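Local coordinates for protein glutamyl endopeptidase (Staphylococcus epidermidis, PDB 6PYM) that belongs to the trypsin-like S1B serine proteases and probably cleaves peptide bonds on the carbonyl side of glutamic acid, as a secreted virulence factor, at residues Glu43-Thr48 / Ile210-Ile215. The protein carries 1 engineered substitution. Numbering follows the deposited sequence.
Sequences ENEILT and IPDINI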
loop_
_atom_site.group_PDB
_atom_site.type_symbol
_atom_site.label_atom_id
_atom_site.label_comp_id
_atom_site.label_asym_id
_atom_site.label_seq_id
_atom_site.Cartn_x
_atom_site.Cartn_y
_atom_site.Cartn_z
ATOM N N GLU A 43 -11.454 -9.041 2.533
ATOM C CA GLU A 43 -11.747 -10.208 1.706
ATOM C C GLU A 43 -11.565 -9.929 0.219
ATOM O O GLU A 43 -11.055 -10.777 -0.523
ATOM C CB GLU A 43 -13.174 -10.679 1.985
ATOM C CG GLU A 43 -13.555 -11.929 1.215
ATOM C CD GLU A 43 -13.069 -13.198 1.883
ATOM O OE1 GLU A 43 -12.291 -13.110 2.857
ATOM O OE2 GLU A 43 -13.473 -14.290 1.437
ATOM N N ASN A 44 -12.005 -8.755 -0.241
ATOM C CA ASN A 44 -11.924 -8.394 -1.653
ATOM C C ASN A 44 -11.284 -7.027 -1.866
ATOM O O ASN A 44 -11.546 -6.390 -2.889
ATOM C CB ASN A 44 -13.308 -8.403 -2.313
ATOM C CG ASN A 44 -13.970 -9.761 -2.249
ATOM O OD1 ASN A 44 -13.529 -10.701 -2.907
ATOM N ND2 ASN A 44 -15.031 -9.874 -1.451
ATOM N N GLU A 45 -10.473 -6.545 -0.927
ATOM C CA GLU A 45 -10.131 -5.129 -0.930
ATOM C C GLU A 45 -8.655 -4.882 -0.676
ATOM O O GLU A 45 -8.046 -5.503 0.205
ATOM C CB GLU A 45 -10.917 -4.363 0.141
ATOM C CG GLU A 45 -12.402 -4.202 -0.162
ATOM C CD GLU A 45 -13.250 -5.401 0.236
ATOM O OE1 GLU A 45 -12.806 -6.238 1.051
ATOM O OE2 GLU A 45 -14.392 -5.473 -0.272
ATOM N N ILE A 46 -8.113 -3.921 -1.422
ATOM C CA ILE A 46 -6.805 -3.345 -1.146
ATOM C C ILE A 46 -6.981 -1.855 -0.891
ATOM O O ILE A 46 -7.967 -1.238 -1.304
ATOM C CB ILE A 46 -5.766 -3.580 -2.269
ATOM C CG1 ILE A 46 -6.094 -2.759 -3.519
ATOM C CG2 ILE A 46 -5.661 -5.060 -2.612
ATOM C CD1 ILE A 46 -4.921 -2.628 -4.484
ATOM N N LEU A 47 -5.998 -1.278 -0.205
ATOM C CA LEU A 47 -5.812 0.166 -0.162
ATOM C C LEU A 47 -4.676 0.558 -1.095
ATOM O O LEU A 47 -3.667 -0.151 -1.209
ATOM C CB LEU A 47 -5.469 0.656 1.243
ATOM C CG LEU A 47 -6.472 0.242 2.320
ATOM C CD1 LEU A 47 -6.054 0.799 3.672
ATOM C CD2 LEU A 47 -7.897 0.639 1.953
ATOM N N THR A 48 -4.844 1.704 -1.743
ATOM C CA THR A 48 -3.822 2.330 -2.568
ATOM C C THR A 48 -4.147 3.825 -2.641
ATOM O O THR A 48 -4.928 4.338 -1.829
ATOM C CB THR A 48 -3.725 1.612 -3.926
ATOM O OG1 THR A 48 -2.637 2.152 -4.679
ATOM C CG2 THR A 48 -5.013 1.762 -4.720
ATOM N N ILE A 210 -15.407 -2.026 4.455
ATOM C CA ILE A 210 -14.636 -3.260 4.527
ATOM C C ILE A 210 -15.008 -3.895 5.859
ATOM O O ILE A 210 -14.345 -3.645 6.876
ATOM C CB ILE A 210 -13.130 -2.969 4.443
ATOM C CG1 ILE A 210 -12.812 -2.081 3.238
ATOM C CG2 ILE A 210 -12.339 -4.266 4.369
ATOM C CD1 ILE A 210 -11.364 -1.647 3.159
ATOM N N PRO A 211 -16.083 -4.680 5.915
ATOM C CA PRO A 211 -16.627 -5.059 7.228
ATOM C C PRO A 211 -15.667 -5.883 8.057
ATOM O O PRO A 211 -15.726 -5.815 9.292
ATOM C CB PRO A 211 -17.920 -5.811 6.883
ATOM C CG PRO A 211 -17.783 -6.191 5.439
ATOM C CD PRO A 211 -16.933 -5.130 4.803
ATOM N N ASP A 212 -14.763 -6.620 7.411
ATOM C CA ASP A 212 -13.778 -7.456 8.080
ATOM C C ASP A 212 -12.463 -6.739 8.366
ATOM O O ASP A 212 -11.490 -7.405 8.733
ATOM C CB ASP A 212 -13.531 -8.752 7.286
ATOM C CG ASP A 212 -13.030 -8.501 5.859
ATOM O OD1 ASP A 212 -13.184 -7.378 5.341
ATOM O OD2 ASP A 212 -12.496 -9.445 5.231
ATOM N N ILE A 213 -12.413 -5.409 8.234
ATOM C CA ILE A 213 -11.176 -4.683 8.513
ATOM C C ILE A 213 -10.687 -5.006 9.920
ATOM O O ILE A 213 -11.466 -5.039 10.880
ATOM C CB ILE A 213 -11.369 -3.172 8.284
ATOM C CG1 ILE A 213 -10.013 -2.478 8.158
ATOM C CG2 ILE A 213 -12.208 -2.531 9.391
ATOM C CD1 ILE A 213 -9.382 -2.628 6.786
ATOM N N ASN A 214 -9.396 -5.269 10.049
ATOM C CA ASN A 214 -8.797 -5.675 11.314
ATOM C C ASN A 214 -7.972 -4.506 11.835
ATOM O O ASN A 214 -6.845 -4.286 11.383
ATOM C CB ASN A 214 -7.936 -6.915 11.100
ATOM C CG ASN A 214 -7.299 -7.414 12.378
ATOM O OD1 ASN A 214 -7.700 -7.033 13.475
ATOM N ND2 ASN A 214 -6.304 -8.281 12.238
ATOM N N ILE A 215 -8.535 -3.752 12.775
ATOM C CA ILE A 215 -7.884 -2.594 13.373
ATOM C C ILE A 215 -7.484 -2.962 14.798
ATOM O O ILE A 215 -8.332 -3.378 15.599
ATOM C CB ILE A 215 -8.810 -1.369 13.348
ATOM C CG1 ILE A 215 -9.195 -1.029 11.903
ATOM C CG2 ILE A 215 -8.159 -0.186 14.043
ATOM C CD1 ILE A 215 -10.281 0.019 11.771
HETATM O O HOH W 1 -14.518 -7.063 3.024
#
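The side chains of Ile210, just past helix 200-209, and Glu45 slip past one another in opposite directions, CG1 of Ile210 lying 4.0 Å from Glu45 CG and CG2 of Ile210 3.9 Å from Glu45 OE1. Ile210 CG1 stands anti to the carbonyl carbon (chi1 -51°), and beyond it Ile210 CD1 meets Leu47 CD2 at 4.3 Å. Ile96 and Val41 of the flanking strands also touch Ile210, which thus seats the chain after the C-terminal helix against the closed six-stranded barrel of this chymotrypsin-like fold. A type I turn from Ile210 to Ile213, closed by Ile213 N to Ile210 O, then swings Asp212 toward the short link between strands 34-42 and 45-48. With its CG between the backbone N and the carbonyl carbon (chi1 59°), Asp212 takes the amide of Glu43 on the syn lone pair of OD2, 2.9 Å from Glu43 N, a bond bent to 132° at the hydrogen. Asp212 OD1 accepts a hydrogen bond from a water that donates its second hydrogen to Glu45 OE1. Glu45 OE1 also accepts Asn44 N at 2.9 Å from above the carboxylate plane, while Glu45 OE2 forms a salt bridge with Arg98. Asp212 lies near two carboxylates, OD1 4.5 Å from Glu45 OE1 and OD2 4.4 Å from Glu43 OE1; the water, the two amides and Arg98 would be expected to offset the repulsion among the three acids.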